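Rab GDP-dissociation inhibitor (Saccharomyces cerevisiae, PDB 2BCG) regulates Rab GTPase cycling in the yeast secretory pathway by inhibiting GDP release from SEC4, and extracts GDP-bound YPT7 from vacuolar membranes. Local coordinates at residues Y12-L17 and A289-A294; K36-D41 and G256-L261; I265-Y270 and G279-L284. All coordinates share one frame; numbering follows the deposited sequence.

Contact 1: Y12-L17 and A289-A294; sequences YDVIVL and APLVIA
The pyrrolidine ring of Pro290 meets the 12-17 segment at one corner: its CD lies 3.3 Å from Tyr12 O and equally close to Asp13 O, and CG sits beside the same Asp13 oxygen. The Tyr12 ring takes no part in the contact with 289-294. It pairs with Lys36 in a cation-pi contact and its hydroxyl bonds to Asp9 O, leaving Tyr12 CB to face Ala289 CB. That methyl lies where the pairing begins, 3.3 Å from Tyr12 O and 3.7 Å from Ile15 CG1. Beyond it the backbones run parallel, with strand axes at 16°. Leu291 O receives Ile15 N in the carbonyl plane, Ile15 O receives Ile293 N at 2.9 Å, and Ile293 O receives Leu17 N at 2.8 Å.

Side chains divide between two faces. On one, Val292 CG2, anti to its backbone N (CG1 taking the position between N and the carbonyl carbon, chi1 67°), presses 3.8 Å from Leu17 CG, the two side chains crossing at about a right angle, while Leu17 CB packs against Ala294 CB. On the other, Ile293 reaches Val14 CG1 with its CD1 and continues onto Leu26 and Leu30 of helix 21-32. Leu291 CD1 also meets Val14 CG1, 3.8 Å away.

Strands 14-17 and 292-294 are thus inner neighbours in the parallel sheet of a Rossmann-like domain; 14-17 bonds to 37-40 along its other edge. The three hydrogen bonds across the contact are all backbone ones, and side chains meet one another through carbon atoms, some also resting on carbonyl oxygens.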
loop_
_atom_site.group_PDB
_atom_site.type_symbol
_atom_site.label_atom_id
_atom_site.label_comp_id
_atom_site.label_asym_id
_atom_site.label_seq_id
_atom_site.Cartn_x
_atom_site.Cartn_y
_atom_site.Cartn_z
ATOM N N TYR A 12 -13.024 -20.604 -11.151
ATOM C CA TYR A 12 -12.800 -19.146 -11.180
ATOM C C TYR A 12 -12.347 -18.714 -12.575
ATOM O O TYR A 12 -11.877 -19.526 -13.366
ATOM C CB TYR A 12 -11.741 -18.716 -10.116
ATOM C CG TYR A 12 -12.201 -19.074 -8.724
ATOM C CD1 TYR A 12 -12.906 -18.165 -7.941
ATOM C CD2 TYR A 12 -12.033 -20.387 -8.238
ATOM C CE1 TYR A 12 -13.425 -18.519 -6.688
ATOM C CE2 TYR A 12 -12.550 -20.759 -6.987
ATOM C CZ TYR A 12 -13.225 -19.837 -6.221
ATOM O OH TYR A 12 -13.727 -20.251 -4.988
ATOM N N ASP A 13 -12.491 -17.420 -12.881
ATOM C CA ASP A 13 -11.856 -16.892 -14.106
ATOM C C ASP A 13 -10.327 -16.785 -13.991
ATOM O O ASP A 13 -9.609 -16.964 -14.981
ATOM C CB ASP A 13 -12.375 -15.499 -14.469
ATOM C CG ASP A 13 -13.805 -15.504 -14.962
ATOM O OD1 ASP A 13 -14.616 -14.737 -14.426
ATOM O OD2 ASP A 13 -14.124 -16.259 -15.920
ATOM N N VAL A 14 -9.835 -16.429 -12.792
ATOM C CA VAL A 14 -8.422 -16.209 -12.598
ATOM C C VAL A 14 -8.083 -16.607 -11.158
ATOM O O VAL A 14 -8.859 -16.304 -10.219
ATOM C CB VAL A 14 -8.090 -14.693 -12.752
ATOM C CG1 VAL A 14 -6.603 -14.412 -12.491
ATOM C CG2 VAL A 14 -8.543 -14.141 -14.145
ATOM N N ILE A 15 -6.966 -17.300 -11.000
ATOM C CA ILE A 15 -6.338 -17.507 -9.682
ATOM C C ILE A 15 -5.093 -16.618 -9.582
ATOM O O ILE A 15 -4.310 -16.532 -10.511
ATOM C CB ILE A 15 -6.010 -18.996 -9.460
ATOM C CG1 ILE A 15 -7.335 -19.759 -9.343
ATOM C CG2 ILE A 15 -5.131 -19.197 -8.209
ATOM C CD1 ILE A 15 -7.171 -21.292 -9.363
ATOM N N VAL A 16 -4.951 -15.927 -8.448
ATOM C CA VAL A 16 -3.784 -15.069 -8.213
ATOM C C VAL A 16 -3.066 -15.610 -6.970
ATOM O O VAL A 16 -3.731 -15.922 -5.975
ATOM C CB VAL A 16 -4.209 -13.602 -8.032
ATOM C CG1 VAL A 16 -2.988 -12.680 -7.921
ATOM C CG2 VAL A 16 -5.107 -13.161 -9.216
ATOM N N LEU A 17 -1.741 -15.728 -7.061
ATOM C CA LEU A 17 -0.903 -16.278 -5.980
ATOM C C LEU A 17 0.093 -15.243 -5.501
ATOM O O LEU A 17 0.886 -14.694 -6.291
ATOM C CB LEU A 17 -0.151 -17.531 -6.425
ATOM C CG LEU A 17 -1.068 -18.632 -6.989
ATOM C CD1 LEU A 17 -0.189 -19.808 -7.431
ATOM C CD2 LEU A 17 -2.104 -19.066 -5.974
ATOM N N ALA A 289 -8.947 -22.598 -12.675
ATOM C CA ALA A 289 -9.155 -21.394 -13.486
ATOM C C ALA A 289 -8.335 -21.557 -14.769
ATOM O O ALA A 289 -7.352 -22.294 -14.776
ATOM C CB ALA A 289 -8.709 -20.162 -12.737
ATOM N N PRO A 290 -8.732 -20.870 -15.850
ATOM C CA PRO A 290 -7.933 -20.940 -17.096
ATOM C C PRO A 290 -6.566 -20.256 -17.068
ATOM O O PRO A 290 -5.707 -20.545 -17.925
ATOM C CB PRO A 290 -8.816 -20.238 -18.135
ATOM C CG PRO A 290 -9.937 -19.641 -17.428
ATOM C CD PRO A 290 -9.980 -20.110 -16.020
ATOM N N LEU A 291 -6.332 -19.390 -16.084
ATOM C CA LEU A 291 -5.019 -18.773 -15.972
ATOM C C LEU A 291 -4.675 -18.463 -14.516
ATOM O O LEU A 291 -5.561 -18.368 -13.662
ATOM C CB LEU A 291 -4.932 -17.493 -16.832
ATOM C CG LEU A 291 -5.867 -16.338 -16.498
ATOM C CD1 LEU A 291 -5.017 -15.310 -15.782
ATOM C CD2 LEU A 291 -6.518 -15.688 -17.717
ATOM N N VAL A 292 -3.378 -18.305 -14.277
ATOM C CA VAL A 292 -2.872 -17.880 -12.967
ATOM C C VAL A 292 -1.970 -16.647 -13.161
ATOM O O VAL A 292 -1.254 -16.517 -14.172
ATOM C CB VAL A 292 -2.115 -19.046 -12.243
ATOM C CG1 VAL A 292 -0.826 -19.427 -12.958
ATOM C CG2 VAL A 292 -1.851 -18.688 -10.756
ATOM N N ILE A 293 -2.014 -15.752 -12.177
ATOM C CA ILE A 293 -1.090 -14.603 -12.056
ATOM C C ILE A 293 -0.358 -14.827 -10.727
ATOM O O ILE A 293 -0.994 -15.115 -9.722
ATOM C CB ILE A 293 -1.869 -13.272 -12.043
ATOM C CG1 ILE A 293 -2.661 -13.094 -13.357
ATOM C CG2 ILE A 293 -0.917 -12.099 -11.734
ATOM C CD1 ILE A 293 -3.557 -11.928 -13.365
ATOM N N ALA A 294 0.968 -14.769 -10.724
ATOM C CA ALA A 294 1.693 -15.097 -9.492
ATOM C C ALA A 294 3.034 -14.408 -9.405
ATOM O O ALA A 294 3.587 -13.972 -10.420
ATOM C CB ALA A 294 1.889 -16.581 -9.393
#

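Contact 2: K36-D41 and G256-L261; sequences KVLHID and GGTYML
His39 and Tyr259, which run alongside each other in the same direction from adjacent strands, are joined at their polar ends: His39 ND1 and Tyr259 OH are hydrogen-bonded at 2.7 Å, the hydroxyl approaching the rim of the imidazole close to its plane. His39 CG is anti to the backbone N (chi1 -158°), which sets the imidazole beside the phenol. The pair is neither stacked nor edge-to-face, since the ring planes meet at 39°. Instead His39 CB lies over one face of the phenol, displaced from the centre, in a CH-pi contact 3.6 Å from the ring centroid. Ser27 OG is a further partner of the hydroxyl, and His39 NE2 bonds to Gly18 O, so both imidazole nitrogens are engaged and the ring's rotation is fixed.

The backbones form a regular parallel ladder. Thr258 O takes the amide of His39 at 2.7 Å, His39 O that of Met260, and Met260 O that of Asp41. At the start, Val37 O is shared: it accepts Thr258 N at 3.0 Å and also a water, which donates to Gly256 O and accepts from Thr258 OG1. Gly256, with positive phi, ends helix 243-254 in a Schellman motif.

On the face opposite the aromatic pair, Leu38 CD1 packs 3.7 Å from Thr258 CG2 and 4.0 Å from Met260 CE. Thr258 and Met260 also pack on another protein chain, and 256-261 belongs to a region that interacts with YPT1. Strand 258-260 forms one edge of the sheet within this chain, beside 37-40, which follows strand 14-17 and helix 21-32 in a beta-alpha-beta crossover characteristic of Rossmann-like folds.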
loop_
_atom_site.group_PDB
_atom_site.type_symbol
_atom_site.label_atom_id
_atom_site.label_comp_id
_atom_site.label_asym_id
_atom_site.label_seq_id
_atom_site.Cartn_x
_atom_site.Cartn_y
_atom_site.Cartn_z
ATOM N N LYS A 36 -14.189 -13.377 -12.067
ATOM C CA LYS A 36 -14.333 -14.089 -10.778
ATOM C C LYS A 36 -12.942 -14.546 -10.337
ATOM O O LYS A 36 -12.348 -15.428 -10.956
ATOM C CB LYS A 36 -15.250 -15.316 -10.992
ATOM C CG LYS A 36 -15.547 -16.147 -9.747
ATOM C CD LYS A 36 -16.380 -17.356 -10.136
ATOM C CE LYS A 36 -16.790 -18.147 -8.909
ATOM N NZ LYS A 36 -17.423 -19.443 -9.292
ATOM N N VAL A 37 -12.409 -13.916 -9.284
ATOM C CA VAL A 37 -10.986 -14.061 -8.906
ATOM C C VAL A 37 -10.836 -14.765 -7.555
ATOM O O VAL A 37 -11.574 -14.454 -6.620
ATOM C CB VAL A 37 -10.294 -12.662 -8.804
ATOM C CG1 VAL A 37 -8.853 -12.793 -8.312
ATOM C CG2 VAL A 37 -10.298 -11.999 -10.193
ATOM N N LEU A 38 -9.904 -15.721 -7.494
ATOM C CA LEU A 38 -9.518 -16.357 -6.227
ATOM C C LEU A 38 -8.079 -15.964 -5.963
ATOM O O LEU A 38 -7.230 -16.201 -6.816
ATOM C CB LEU A 38 -9.592 -17.887 -6.301
ATOM C CG LEU A 38 -9.099 -18.596 -5.022
ATOM C CD1 LEU A 38 -9.915 -18.199 -3.814
ATOM C CD2 LEU A 38 -9.183 -20.101 -5.232
ATOM N N HIS A 39 -7.820 -15.332 -4.810
ATOM C CA HIS A 39 -6.489 -14.785 -4.478
ATOM C C HIS A 39 -5.964 -15.495 -3.222
ATOM O O HIS A 39 -6.587 -15.414 -2.158
ATOM C CB HIS A 39 -6.565 -13.268 -4.279
ATOM C CG HIS A 39 -5.253 -12.566 -4.455
ATOM N ND1 HIS A 39 -5.148 -11.224 -4.778
ATOM C CD2 HIS A 39 -3.987 -13.034 -4.367
ATOM C CE1 HIS A 39 -3.869 -10.898 -4.858
ATOM N NE2 HIS A 39 -3.142 -11.976 -4.608
ATOM N N ILE A 40 -4.857 -16.221 -3.364
ATOM C CA ILE A 40 -4.327 -17.042 -2.276
ATOM C C ILE A 40 -2.932 -16.594 -1.922
ATOM O O ILE A 40 -2.161 -16.208 -2.811
ATOM C CB ILE A 40 -4.277 -18.529 -2.696
ATOM C CG1 ILE A 40 -5.638 -19.003 -3.219
ATOM C CG2 ILE A 40 -3.713 -19.463 -1.563
ATOM C CD1 ILE A 40 -5.561 -20.394 -3.920
ATOM N N ASP A 41 -2.613 -16.639 -0.621
ATOM C CA ASP A 41 -1.224 -16.453 -0.168
ATOM C C ASP A 41 -0.843 -17.574 0.809
ATOM O O ASP A 41 -1.616 -17.916 1.701
ATOM C CB ASP A 41 -1.057 -15.064 0.488
ATOM C CG ASP A 41 0.389 -14.541 0.450
ATOM O OD1 ASP A 41 0.586 -13.329 0.161
ATOM O OD2 ASP A 41 1.320 -15.331 0.741
ATOM N N GLY A 256 -15.996 -8.871 -5.890
ATOM C CA GLY A 256 -16.326 -10.280 -5.981
ATOM C C GLY A 256 -15.181 -11.238 -5.683
ATOM O O GLY A 256 -15.375 -12.443 -5.720
ATOM N N GLY A 257 -13.982 -10.715 -5.439
ATOM C CA GLY A 257 -12.802 -11.538 -5.204
ATOM C C GLY A 257 -12.880 -12.342 -3.909
ATOM O O GLY A 257 -13.498 -11.889 -2.930
ATOM N N THR A 258 -12.255 -13.522 -3.900
ATOM C CA THR A 258 -12.203 -14.392 -2.721
ATOM C C THR A 258 -10.751 -14.542 -2.278
ATOM O O THR A 258 -9.870 -14.773 -3.113
ATOM C CB THR A 258 -12.776 -15.781 -3.083
ATOM O OG1 THR A 258 -14.132 -15.622 -3.497
ATOM C CG2 THR A 258 -12.767 -16.754 -1.885
ATOM N N TYR A 259 -10.518 -14.351 -0.977
ATOM C CA TYR A 259 -9.161 -14.336 -0.386
ATOM C C TYR A 259 -8.913 -15.482 0.597
ATOM O O TYR A 259 -9.750 -15.773 1.449
ATOM C CB TYR A 259 -8.873 -12.961 0.285
ATOM C CG TYR A 259 -8.433 -11.973 -0.776
ATOM C CD1 TYR A 259 -7.088 -11.731 -0.983
ATOM C CD2 TYR A 259 -9.370 -11.380 -1.640
ATOM C CE1 TYR A 259 -6.652 -10.868 -1.990
ATOM C CE2 TYR A 259 -8.949 -10.531 -2.685
ATOM C CZ TYR A 259 -7.586 -10.306 -2.870
ATOM O OH TYR A 259 -7.117 -9.530 -3.899
ATOM N N MET A 260 -7.730 -16.079 0.479
ATOM C CA MET A 260 -7.262 -17.112 1.427
ATOM C C MET A 260 -5.828 -16.791 1.804
ATOM O O MET A 260 -5.001 -16.597 0.922
ATOM C CB MET A 260 -7.334 -18.515 0.812
ATOM C CG MET A 260 -8.719 -18.977 0.538
ATOM S SD MET A 260 -8.705 -20.434 -0.500
ATOM C CE MET A 260 -10.479 -20.710 -0.689
ATOM N N LEU A 261 -5.544 -16.688 3.098
ATOM C CA LEU A 261 -4.164 -16.541 3.583
ATOM C C LEU A 261 -3.717 -17.815 4.316
ATOM O O LEU A 261 -4.533 -18.729 4.575
ATOM C CB LEU A 261 -4.052 -15.346 4.520
ATOM C CG LEU A 261 -4.339 -13.936 3.960
ATOM C CD1 LEU A 261 -4.258 -12.989 5.141
ATOM C CD2 LEU A 261 -3.396 -13.528 2.832
HETATM O O HOH W 1 -14.307 -14.842 -6.154
#

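Contact 3: I265-Y270 and G279-L284; sequences IDEVLY and GVKTKL
Strands 267-270 and 279-282 run antiparallel, their axes at 149°, and the pairing opens with a classic beta bulge in which Asp266 and Glu267 both face Lys281. Lys281 O therefore receives two amides, each weakly: Asp266 N at 2.9 Å but badly bent, and Glu267 N at 3.5 Å. The return bond, Lys281 N to Glu267 O, is short and nearly straight at 2.8 Å. Val268 and Val280 form the next, non-hydrogen-bonded pair. Leu269 N then reaches Gly279 O at 2.7 Å, from 40° above the carbonyl plane, while the reciprocal bond to Leu269 O is weak.

Leu269 lies against the backbone of Gly279, CB 3.6 Å from Gly279 O. On the same face the Glu267 and Lys281 CB atoms are neighbours, but their charged ends do not form a salt bridge. Beyond the bulge, Ile265 CG2 touches Val280 CG1 at 4.0 Å, and Ile265 CD1, folded by chi2 of -54°, reaches Thr282 CG2. Asp266 OD1 lies 3.3 Å from Thr282 C, and a water accepting from Lys283 N donates weakly to Asp266 OD2. Thr282 OG1 closes an ST turn by accepting Leu284 N, and also bonds to Gly285 O.

The two strands form a beta hairpin, and 285-288 adds a third strand alongside 279-282, with Val280 hydrogen-bonded to Phe287. Ile265 and Val280 touch Ile40 of strand 37-40, placing the hairpin against the parallel sheet, while Val268 meets Phe299 of a loop.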
loop_
_atom_site.group_PDB
_atom_site.type_symbol
_atom_site.label_atom_id
_atom_site.label_comp_id
_atom_site.label_asym_id
_atom_site.label_seq_id
_atom_site.Cartn_x
_atom_site.Cartn_y
_atom_site.Cartn_z
ATOM N N ILE A 265 0.280 -23.749 -1.316
ATOM C CA ILE A 265 -0.107 -24.454 -2.522
ATOM C C ILE A 265 0.527 -25.842 -2.471
ATOM O O ILE A 265 1.714 -25.976 -2.707
ATOM C CB ILE A 265 0.345 -23.675 -3.798
ATOM C CG1 ILE A 265 -0.210 -22.235 -3.780
ATOM C CG2 ILE A 265 -0.072 -24.420 -5.083
ATOM C CD1 ILE A 265 -1.754 -22.097 -3.588
ATOM N N ASP A 266 -0.277 -26.850 -2.137
ATOM C CA ASP A 266 0.201 -28.232 -2.056
ATOM C C ASP A 266 0.715 -28.721 -3.397
ATOM O O ASP A 266 1.726 -29.417 -3.449
ATOM C CB ASP A 266 -0.923 -29.158 -1.607
ATOM C CG ASP A 266 -1.451 -28.845 -0.221
ATOM O OD1 ASP A 266 -2.612 -29.244 0.029
ATOM O OD2 ASP A 266 -0.722 -28.268 0.613
ATOM N N GLU A 267 -0.010 -28.382 -4.460
ATOM C CA GLU A 267 0.291 -28.820 -5.817
ATOM C C GLU A 267 -0.329 -27.858 -6.826
ATOM O O GLU A 267 -1.489 -27.455 -6.714
ATOM C CB GLU A 267 -0.274 -30.223 -6.062
ATOM C CG GLU A 267 0.244 -30.901 -7.322
ATOM C CD GLU A 267 -0.403 -32.254 -7.567
ATOM O OE1 GLU A 267 -0.272 -32.775 -8.703
ATOM O OE2 GLU A 267 -1.055 -32.785 -6.637
ATOM N N VAL A 268 0.458 -27.501 -7.826
ATOM C CA VAL A 268 -0.083 -26.825 -8.998
ATOM C C VAL A 268 -0.530 -27.877 -10.014
ATOM O O VAL A 268 0.187 -28.846 -10.242
ATOM C CB VAL A 268 0.964 -25.886 -9.639
ATOM C CG1 VAL A 268 0.376 -25.167 -10.814
ATOM C CG2 VAL A 268 1.435 -24.861 -8.606
ATOM N N LEU A 269 -1.709 -27.682 -10.601
ATOM C CA LEU A 269 -2.278 -28.648 -11.552
ATOM C C LEU A 269 -2.143 -28.152 -12.988
ATOM O O LEU A 269 -2.356 -26.976 -13.278
ATOM C CB LEU A 269 -3.740 -28.957 -11.221
ATOM C CG LEU A 269 -3.998 -29.471 -9.800
ATOM C CD1 LEU A 269 -5.473 -29.537 -9.524
ATOM C CD2 LEU A 269 -3.326 -30.821 -9.536
ATOM N N TYR A 270 -1.793 -29.075 -13.883
ATOM C CA TYR A 270 -1.509 -28.767 -15.279
ATOM C C TYR A 270 -2.289 -29.702 -16.183
ATOM O O TYR A 270 -2.511 -30.861 -15.820
ATOM C CB TYR A 270 -0.028 -28.970 -15.570
ATOM C CG TYR A 270 0.887 -28.081 -14.760
ATOM C CD1 TYR A 270 1.425 -28.532 -13.552
ATOM C CD2 TYR A 270 1.234 -26.802 -15.213
ATOM C CE1 TYR A 270 2.277 -27.736 -12.799
ATOM C CE2 TYR A 270 2.082 -25.989 -14.465
ATOM C CZ TYR A 270 2.590 -26.464 -13.259
ATOM O OH TYR A 270 3.440 -25.692 -12.490
ATOM N N GLY A 279 -5.176 -25.355 -12.348
ATOM C CA GLY A 279 -5.591 -25.063 -10.967
ATOM C C GLY A 279 -4.565 -25.333 -9.891
ATOM O O GLY A 279 -3.382 -25.554 -10.169
ATOM N N VAL A 280 -5.027 -25.308 -8.639
ATOM C CA VAL A 280 -4.172 -25.539 -7.463
ATOM C C VAL A 280 -4.895 -26.432 -6.454
ATOM O O VAL A 280 -6.125 -26.368 -6.338
ATOM C CB VAL A 280 -3.715 -24.212 -6.763
ATOM C CG1 VAL A 280 -2.855 -23.388 -7.700
ATOM C CG2 VAL A 280 -4.896 -23.420 -6.243
ATOM N N LYS A 281 -4.124 -27.253 -5.733
ATOM C CA LYS A 281 -4.643 -28.033 -4.615
ATOM C C LYS A 281 -4.144 -27.418 -3.314
ATOM O O LYS A 281 -2.958 -27.090 -3.165
ATOM C CB LYS A 281 -4.173 -29.488 -4.729
ATOM C CG LYS A 281 -4.708 -30.459 -3.665
ATOM C CD LYS A 281 -4.141 -31.883 -3.894
ATOM C CE LYS A 281 -4.605 -32.894 -2.850
ATOM N NZ LYS A 281 -4.205 -34.293 -3.266
ATOM N N THR A 282 -5.071 -27.259 -2.371
ATOM C CA THR A 282 -4.773 -26.680 -1.081
ATOM C C THR A 282 -5.459 -27.512 0.001
ATOM O O THR A 282 -6.261 -28.395 -0.322
ATOM C CB THR A 282 -5.311 -25.227 -1.008
ATOM O OG1 THR A 282 -6.730 -25.277 -0.897
ATOM C CG2 THR A 282 -4.927 -24.372 -2.250
ATOM N N LYS A 283 -5.142 -27.212 1.270
ATOM C CA LYS A 283 -5.803 -27.811 2.437
ATOM C C LYS A 283 -7.311 -27.588 2.448
ATOM O O LYS A 283 -8.042 -28.294 3.143
ATOM C CB LYS A 283 -5.195 -27.243 3.734
ATOM C CG LYS A 283 -5.481 -25.757 3.968
ATOM C CD LYS A 283 -4.716 -25.218 5.170
ATOM C CE LYS A 283 -5.119 -23.778 5.451
ATOM N NZ LYS A 283 -4.355 -23.184 6.582
ATOM N N LEU A 284 -7.771 -26.590 1.687
ATOM C CA LEU A 284 -9.205 -26.241 1.605
ATOM C C LEU A 284 -9.913 -26.850 0.395
ATOM O O LEU A 284 -11.127 -26.736 0.258
ATOM C CB LEU A 284 -9.398 -24.716 1.597
ATOM C CG LEU A 284 -8.953 -23.943 2.848
ATOM C CD1 LEU A 284 -9.228 -22.453 2.667
ATOM C CD2 LEU A 284 -9.657 -24.477 4.093
HETATM O O HOH W 2 -2.739 -25.706 1.733
#

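Contacts 1 and 2 are largely buried and belong to one parallel sheet: strands 14-17 and 37-40 are neighbours in it, so the two pairings lie either side of the 14-17/37-40 junction, joined by Val16 N to Leu38 O. Contact 1 relies on backbone bonds and aliphatic packing, whereas contact 2, at the sheet's outer edge, adds a polar aromatic pair, a bridging water and a surface turned to another protein chain. Contact 3 lies farther out, in a separate antiparallel hairpin with a bulge, several weak bonds and exposed charges. Its Ile265 nevertheless joins the others, with CD1 against both Leu17 CD2 and Ile40 CG2.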